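Local coordinates for protein UDP-4-amino-4,6-dideoxy-N-acetyl-beta-L-altrosamine transaminase (PDB 2FNU) that transfers an amino group from glutamate to a UDP-linked 4-keto sugar, the second step in making pseudaminic acid for flagellin modification, at residues L300-I310 and I361-F372. Residues are numbered along the deposited sequence; the frame is centred on the assembly and turned at random.
Sequences LILESLHKRGI and IAHSVLKTFESF
Ile301 lays its CG1 branch on the ring of Phe372, a CH-pi contact in which CG1 stands 3.7 Å from the ring centroid and only 8° off the normal. With CG1 beside its own backbone N (chi1 -70°), the residue sends its other branch, CG2, to CZ of Phe369, 3.9 Å away. Leu300 meets Phe372 at the ring edge, close to its plane, its CB 3.6 Å from CE2. Ile310 points its CD1 at the opposing helix: CD1 lies 3.5 Å from CB of Ser364, and CG2 packs on CG2 of Ile361. Val365 CG2 sits against both Ile310 CD1 and Leu305 CD2.

Thr368 fills the middle, packing its methyl CG2 against Ser304 and its CB against Leu305 CD2. Its hydroxyl proton goes to its own helix, OG1 donating to Ser364 O at 2.9 Å, while Thr368 N reaches that carbonyl from the opposite face of its plane. Arg308 runs alongside Thr368, pointing the other way, and lays a guanidinium face over the backbone there; NE comes within 2.8 Å of Thr368 OG1, but its N-H does not aim at the oxygen, so this is not a hydrogen bond. A water accepts from Arg308 NH1 and donates weakly to Ser364 OG, whose stronger partner is Asn360 O. Gly309 takes a positive phi and closes helix 298-307 with a Schellman motif.

Helices 298-307 and 355-370 of this PLP-dependent DegT/DnrJ/EryC1-family aminotransferase pack roughly antiparallel, the segment axes 9.9 Å apart at closest approach and 140° between directions. The Ile310 side chain lies about 12 Å from the bound UDP-N-acetylglucosamine, closer to substrate-binding Tyr6. Phe369 and Ile301 continue onto Met290 of strand 286-290, Val365 onto Phe270 of strand 270-272, Ile361 onto Tyr260 of helix 246-264.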
ATOM      1  N   LEU B 300     -27.897 -22.862   3.611  1.00 21.89           N
ATOM      2  CA  LEU B 300     -28.739 -22.959   4.809  1.00 20.80           C
ATOM      3  C   LEU B 300     -27.923 -23.340   6.050  1.00 19.75           C
ATOM      4  O   LEU B 300     -28.162 -22.820   7.144  1.00 21.54           O
ATOM      5  CB  LEU B 300     -29.876 -23.956   4.602  1.00 22.95           C
ATOM      6  CG  LEU B 300     -30.940 -23.547   3.575  1.00 28.34           C
ATOM      7  CD1 LEU B 300     -32.012 -24.620   3.492  1.00 29.14           C
ATOM      8  CD2 LEU B 300     -31.550 -22.195   3.919  1.00 32.75           C
ATOM      9  N   ILE B 301     -26.958 -24.235   5.865  1.00 21.45           N
ATOM     10  CA  ILE B 301     -26.054 -24.634   6.958  1.00 18.97           C
ATOM     11  C   ILE B 301     -25.240 -23.441   7.457  1.00 16.20           C
ATOM     12  O   ILE B 301     -25.189 -23.170   8.669  1.00 18.12           O
ATOM     13  CB  ILE B 301     -25.130 -25.791   6.523  1.00 19.10           C
ATOM     14  CG1 ILE B 301     -25.949 -27.076   6.363  1.00 21.14           C
ATOM     15  CG2 ILE B 301     -23.988 -25.991   7.538  1.00 17.37           C
ATOM     16  CD1 ILE B 301     -25.203 -28.198   5.677  1.00 19.38           C
ATOM     17  N   LEU B 302     -24.652 -22.704   6.520  1.00 18.28           N
ATOM     18  CA  LEU B 302     -23.895 -21.498   6.862  1.00 16.86           C
ATOM     19  C   LEU B 302     -24.754 -20.453   7.559  1.00 19.16           C
ATOM     20  O   LEU B 302     -24.322 -19.862   8.554  1.00 17.00           O
ATOM     21  CB  LEU B 302     -23.235 -20.899   5.614  1.00 17.66           C
ATOM     22  CG  LEU B 302     -22.103 -21.707   4.979  1.00 18.60           C
ATOM     23  CD1 LEU B 302     -21.829 -21.153   3.594  1.00 17.25           C
ATOM     24  CD2 LEU B 302     -20.834 -21.667   5.841  1.00 20.48           C
ATOM     25  N   GLU B 303     -25.961 -20.227   7.036  1.00 19.43           N
ATOM     26  CA  GLU B 303     -26.913 -19.306   7.668  1.00 19.63           C
ATOM     27  C   GLU B 303     -27.305 -19.761   9.079  1.00 18.38           C
ATOM     28  O   GLU B 303     -27.418 -18.937   9.991  1.00 20.17           O
ATOM     29  CB  GLU B 303     -28.153 -19.111   6.783  1.00 19.95           C
ATOM     30  CG  GLU B 303     -27.863 -18.264   5.544  1.00 26.16           C
ATOM     31  CD  GLU B 303     -28.955 -18.314   4.474  1.00 27.96           C
ATOM     32  OE1 GLU B 303     -29.862 -19.174   4.543  1.00 33.54           O
ATOM     33  OE2 GLU B 303     -28.883 -17.485   3.542  1.00 40.79           O
ATOM     34  N   SER B 304     -27.455 -21.072   9.264  1.00 19.33           N
ATOM     35  CA  SER B 304     -27.760 -21.623  10.582  1.00 20.75           C
ATOM     36  C   SER B 304     -26.598 -21.400  11.558  1.00 20.29           C
ATOM     37  O   SER B 304     -26.807 -20.994  12.705  1.00 21.68           O
ATOM     38  CB  SER B 304     -28.104 -23.108  10.458  1.00 20.21           C
ATOM     39  OG  SER B 304     -28.415 -23.675  11.727  1.00 26.89           O
ATOM     40  N   LEU B 305     -25.366 -21.634  11.098  1.00 17.54           N
ATOM     41  CA  LEU B 305     -24.196 -21.370  11.926  1.00 17.22           C
ATOM     42  C   LEU B 305     -24.183 -19.911  12.346  1.00 16.97           C
ATOM     43  O   LEU B 305     -24.002 -19.596  13.518  1.00 17.11           O
ATOM     44  CB  LEU B 305     -22.901 -21.722  11.180  1.00 16.12           C
ATOM     45  CG  LEU B 305     -22.657 -23.222  10.977  1.00 17.51           C
ATOM     46  CD1 LEU B 305     -21.421 -23.445  10.115  1.00 17.33           C
ATOM     47  CD2 LEU B 305     -22.543 -23.970  12.322  1.00 17.61           C
ATOM     48  N   HIS B 306     -24.392 -19.015  11.379  1.00 15.37           N
ATOM     49  CA  HIS B 306     -24.376 -17.588  11.692  1.00 14.82           C
ATOM     50  C   HIS B 306     -25.478 -17.195  12.675  1.00 16.54           C
ATOM     51  O   HIS B 306     -25.241 -16.370  13.553  1.00 17.69           O
ATOM     52  CB  HIS B 306     -24.444 -16.751  10.412  0.50  9.16           C
ATOM     53  CG  HIS B 306     -23.120 -16.614   9.729  0.50  9.48           C
ATOM     54  ND1 HIS B 306     -22.610 -15.398   9.330  0.50 12.74           N
ATOM     55  CD2 HIS B 306     -22.183 -17.541   9.414  0.50  8.43           C
ATOM     56  CE1 HIS B 306     -21.431 -15.585   8.765  0.50 13.07           C
ATOM     57  NE2 HIS B 306     -21.148 -16.876   8.802  0.50  9.93           N
ATOM     58  N   LYS B 307     -26.662 -17.794  12.537  1.00 18.48           N
ATOM     59  CA  LYS B 307     -27.761 -17.499  13.477  1.00 21.22           C
ATOM     60  C   LYS B 307     -27.409 -17.913  14.904  1.00 22.08           C
ATOM     61  O   LYS B 307     -27.902 -17.323  15.864  1.00 26.67           O
ATOM     62  CB  LYS B 307     -29.055 -18.169  13.017  1.00 23.76           C
ATOM     63  CG  LYS B 307     -29.766 -17.397  11.921  1.00 38.73           C
ATOM     64  CD  LYS B 307     -31.053 -18.079  11.491  1.00 49.15           C
ATOM     65  CE  LYS B 307     -31.679 -17.354  10.309  1.00 58.16           C
ATOM     66  NZ  LYS B 307     -32.945 -18.000   9.869  1.00 63.60           N
ATOM     67  N   ARG B 308     -26.533 -18.909  15.029  1.00 21.15           N
ATOM     68  CA  ARG B 308     -26.010 -19.361  16.320  1.00 20.48           C
ATOM     69  C   ARG B 308     -24.783 -18.580  16.786  1.00 20.68           C
ATOM     70  O   ARG B 308     -24.183 -18.914  17.805  1.00 21.86           O
ATOM     71  CB  ARG B 308     -25.654 -20.848  16.250  1.00 20.57           C
ATOM     72  CG  ARG B 308     -26.854 -21.745  15.953  1.00 23.35           C
ATOM     73  CD  ARG B 308     -26.421 -23.164  15.677  1.00 34.81           C
ATOM     74  NE  ARG B 308     -27.508 -23.975  15.119  1.00 40.90           N
ATOM     75  CZ  ARG B 308     -28.274 -24.802  15.824  1.00 41.02           C
ATOM     76  NH1 ARG B 308     -28.089 -24.938  17.130  1.00 33.95           N
ATOM     77  NH2 ARG B 308     -29.234 -25.491  15.221  1.00 50.32           N
ATOM     78  N   GLY B 309     -24.411 -17.545  16.038  1.00 18.97           N
ATOM     79  CA  GLY B 309     -23.291 -16.687  16.420  1.00 20.39           C
ATOM     80  C   GLY B 309     -21.943 -17.226  15.974  1.00 19.66           C
ATOM     81  O   GLY B 309     -20.912 -16.696  16.374  1.00 22.21           O
ATOM     82  N   ILE B 310     -21.955 -18.275  15.149  1.00 17.61           N
ATOM     83  CA  ILE B 310     -20.710 -18.866  14.630  1.00 16.76           C
ATOM     84  C   ILE B 310     -20.481 -18.353  13.214  1.00 15.59           C
ATOM     85  O   ILE B 310     -21.073 -18.877  12.258  1.00 16.18           O
ATOM     86  CB  ILE B 310     -20.785 -20.404  14.623  1.00 15.60           C
ATOM     87  CG1 ILE B 310     -21.103 -20.929  16.033  1.00 18.28           C
ATOM     88  CG2 ILE B 310     -19.466 -21.021  14.127  1.00 17.77           C
ATOM     89  CD1 ILE B 310     -21.597 -22.344  16.014  1.00 20.55           C
ATOM     90  N   ILE B 361     -18.680 -23.630  20.663  1.00 14.73           N
ATOM     91  CA  ILE B 361     -18.811 -23.583  19.211  1.00 13.65           C
ATOM     92  C   ILE B 361     -18.896 -24.995  18.630  1.00 13.92           C
ATOM     93  O   ILE B 361     -19.739 -25.287  17.783  1.00 14.86           O
ATOM     94  CB  ILE B 361     -17.625 -22.820  18.577  1.00 12.94           C
ATOM     95  CG1 ILE B 361     -17.683 -21.340  18.970  1.00 15.57           C
ATOM     96  CG2 ILE B 361     -17.613 -22.969  17.046  1.00 13.89           C
ATOM     97  CD1 ILE B 361     -16.359 -20.617  18.850  1.00 17.34           C
ATOM     98  N   ALA B 362     -17.995 -25.871  19.067  1.00 11.85           N
ATOM     99  CA  ALA B 362     -17.931 -27.217  18.516  1.00 13.37           C
ATOM    100  C   ALA B 362     -19.240 -27.981  18.736  1.00 15.43           C
ATOM    101  O   ALA B 362     -19.761 -28.602  17.817  1.00 15.16           O
ATOM    102  CB  ALA B 362     -16.752 -27.966  19.128  1.00 15.00           C
ATOM    103  N   HIS B 363     -19.782 -27.901  19.951  1.00 16.23           N
ATOM    104  CA  HIS B 363     -21.036 -28.568  20.221  1.00 16.17           C
ATOM    105  C   HIS B 363     -22.193 -27.952  19.394  1.00 15.93           C
ATOM    106  O   HIS B 363     -23.041 -28.688  18.882  1.00 17.19           O
ATOM    107  CB  HIS B 363     -21.294 -28.632  21.734  1.00 15.51           C
ATOM    108  CG  HIS B 363     -20.484 -29.686  22.434  1.00 17.98           C
ATOM    109  ND1 HIS B 363     -20.803 -31.028  22.364  1.00 20.45           N
ATOM    110  CD2 HIS B 363     -19.378 -29.603  23.218  1.00 16.83           C
ATOM    111  CE1 HIS B 363     -19.929 -31.725  23.070  1.00 18.60           C
ATOM    112  NE2 HIS B 363     -19.059 -30.885  23.605  1.00 20.55           N
ATOM    113  N   SER B 364     -22.176 -26.634  19.208  1.00 14.96           N
ATOM    114  CA  SER B 364     -23.155 -25.944  18.346  1.00 15.89           C
ATOM    115  C   SER B 364     -23.051 -26.337  16.870  1.00 16.36           C
ATOM    116  O   SER B 364     -24.072 -26.488  16.197  1.00 17.26           O
ATOM    117  CB  SER B 364     -23.025 -24.432  18.489  1.00 19.23           C
ATOM    118  OG  SER B 364     -23.367 -24.018  19.806  1.00 27.31           O
ATOM    119  N   VAL B 365     -21.825 -26.500  16.366  1.00 16.08           N
ATOM    120  CA  VAL B 365     -21.618 -26.966  14.981  1.00 13.71           C
ATOM    121  C   VAL B 365     -22.260 -28.331  14.811  1.00 15.13           C
ATOM    122  O   VAL B 365     -22.971 -28.565  13.838  1.00 16.94           O
ATOM    123  CB  VAL B 365     -20.107 -27.020  14.607  1.00 13.77           C
ATOM    124  CG1 VAL B 365     -19.854 -27.744  13.288  1.00 16.06           C
ATOM    125  CG2 VAL B 365     -19.552 -25.617  14.536  1.00 14.08           C
ATOM    126  N   LEU B 366     -22.020 -29.234  15.765  1.00 14.95           N
ATOM    127  CA  LEU B 366     -22.614 -30.566  15.677  1.00 16.08           C
ATOM    128  C   LEU B 366     -24.139 -30.491  15.675  1.00 16.88           C
ATOM    129  O   LEU B 366     -24.782 -31.184  14.876  1.00 18.48           O
ATOM    130  CB  LEU B 366     -22.106 -31.499  16.791  1.00 17.15           C
ATOM    131  CG  LEU B 366     -20.624 -31.855  16.673  1.00 15.61           C
ATOM    132  CD1 LEU B 366     -20.195 -32.604  17.943  1.00 18.01           C
ATOM    133  CD2 LEU B 366     -20.316 -32.674  15.423  1.00 17.78           C
ATOM    134  N   LYS B 367     -24.697 -29.648  16.544  1.00 16.37           N
ATOM    135  CA  LYS B 367     -26.157 -29.503  16.634  1.00 19.63           C
ATOM    136  C   LYS B 367     -26.725 -28.985  15.329  1.00 20.51           C
ATOM    137  O   LYS B 367     -27.796 -29.400  14.918  1.00 20.85           O
ATOM    138  CB  LYS B 367     -26.569 -28.583  17.783  1.00 20.69           C
ATOM    139  CG  LYS B 367     -26.313 -29.172  19.172  1.00 33.02           C
ATOM    140  CD  LYS B 367     -26.994 -30.526  19.365  1.00 54.41           C
ATOM    141  CE  LYS B 367     -26.685 -31.111  20.736  1.00 64.62           C
ATOM    142  NZ  LYS B 367     -26.887 -32.589  20.773  1.00 68.86           N
ATOM    143  N   THR B 368     -25.996 -28.076  14.685  1.00 18.79           N
ATOM    144  CA  THR B 368     -26.425 -27.503  13.423  1.00 17.37           C
ATOM    145  C   THR B 368     -26.534 -28.597  12.362  1.00 17.94           C
ATOM    146  O   THR B 368     -27.566 -28.734  11.685  1.00 19.93           O
ATOM    147  CB  THR B 368     -25.437 -26.411  12.966  1.00 15.99           C
ATOM    148  OG1 THR B 368     -25.423 -25.357  13.935  1.00 22.01           O
ATOM    149  CG2 THR B 368     -25.841 -25.857  11.599  1.00 22.52           C
ATOM    150  N   PHE B 369     -25.475 -29.382  12.205  1.00 16.17           N
ATOM    151  CA  PHE B 369     -25.484 -30.461  11.225  1.00 15.99           C
ATOM    152  C   PHE B 369     -26.563 -31.491  11.517  1.00 19.39           C
ATOM    153  O   PHE B 369     -27.242 -31.961  10.606  1.00 22.28           O
ATOM    154  CB  PHE B 369     -24.107 -31.107  11.112  1.00 17.66           C
ATOM    155  CG  PHE B 369     -23.199 -30.372  10.173  1.00 18.48           C
ATOM    156  CD1 PHE B 369     -22.379 -29.346  10.640  1.00 18.26           C
ATOM    157  CD2 PHE B 369     -23.213 -30.662   8.810  1.00 18.86           C
ATOM    158  CE1 PHE B 369     -21.558 -28.633   9.752  1.00 17.44           C
ATOM    159  CE2 PHE B 369     -22.388 -29.965   7.915  1.00 16.56           C
ATOM    160  CZ  PHE B 369     -21.558 -28.949   8.388  1.00 16.00           C
ATOM    161  N   GLU B 370     -26.736 -31.806  12.791  1.00 19.55           N
ATOM    162  CA  GLU B 370     -27.751 -32.768  13.203  1.00 21.26           C
ATOM    163  C   GLU B 370     -29.139 -32.341  12.724  1.00 23.56           C
ATOM    164  O   GLU B 370     -29.977 -33.188  12.398  1.00 24.82           O
ATOM    165  CB  GLU B 370     -27.726 -32.924  14.723  1.00 20.96           C
ATOM    166  CG  GLU B 370     -28.599 -34.074  15.260  1.00 21.19           C
ATOM    167  CD  GLU B 370     -28.615 -34.125  16.778  1.00 33.56           C
ATOM    168  OE1 GLU B 370     -28.453 -33.063  17.427  1.00 49.45           O
ATOM    169  OE2 GLU B 370     -28.794 -35.230  17.336  1.00 50.69           O
ATOM    170  N   SER B 371     -29.376 -31.031  12.671  1.00 22.87           N
ATOM    171  CA  SER B 371     -30.708 -30.503  12.348  1.00 25.65           C
ATOM    172  C   SER B 371     -31.108 -30.671  10.881  1.00 26.76           C
ATOM    173  O   SER B 371     -32.278 -30.501  10.540  1.00 28.57           O
ATOM    174  CB  SER B 371     -30.804 -29.028  12.738  1.00 26.10           C
ATOM    175  OG  SER B 371     -30.083 -28.222  11.821  1.00 25.80           O
ATOM    176  N   PHE B 372     -30.147 -30.988  10.017  1.00 26.17           N
ATOM    177  CA  PHE B 372     -30.415 -31.098   8.584  1.00 27.29           C
ATOM    178  C   PHE B 372     -30.660 -32.539   8.180  1.00 31.30           C
ATOM    179  O   PHE B 372     -29.721 -33.320   8.019  1.00 31.79           O
ATOM    180  CB  PHE B 372     -29.274 -30.475   7.768  1.00 28.74           C
ATOM    181  CG  PHE B 372     -29.318 -28.983   7.745  1.00 29.27           C
ATOM    182  CD1 PHE B 372     -28.795 -28.249   8.805  1.00 23.24           C
ATOM    183  CD2 PHE B 372     -29.917 -28.306   6.686  1.00 27.08           C
ATOM    184  CE1 PHE B 372     -28.856 -26.864   8.817  1.00 21.78           C
ATOM    185  CE2 PHE B 372     -29.982 -26.915   6.682  1.00 23.92           C
ATOM    186  CZ  PHE B 372     -29.449 -26.185   7.752  1.00 25.52           C
TER
HETATM  187  O   HOH W   1     -26.595 -23.672  19.009  1.00 44.99           O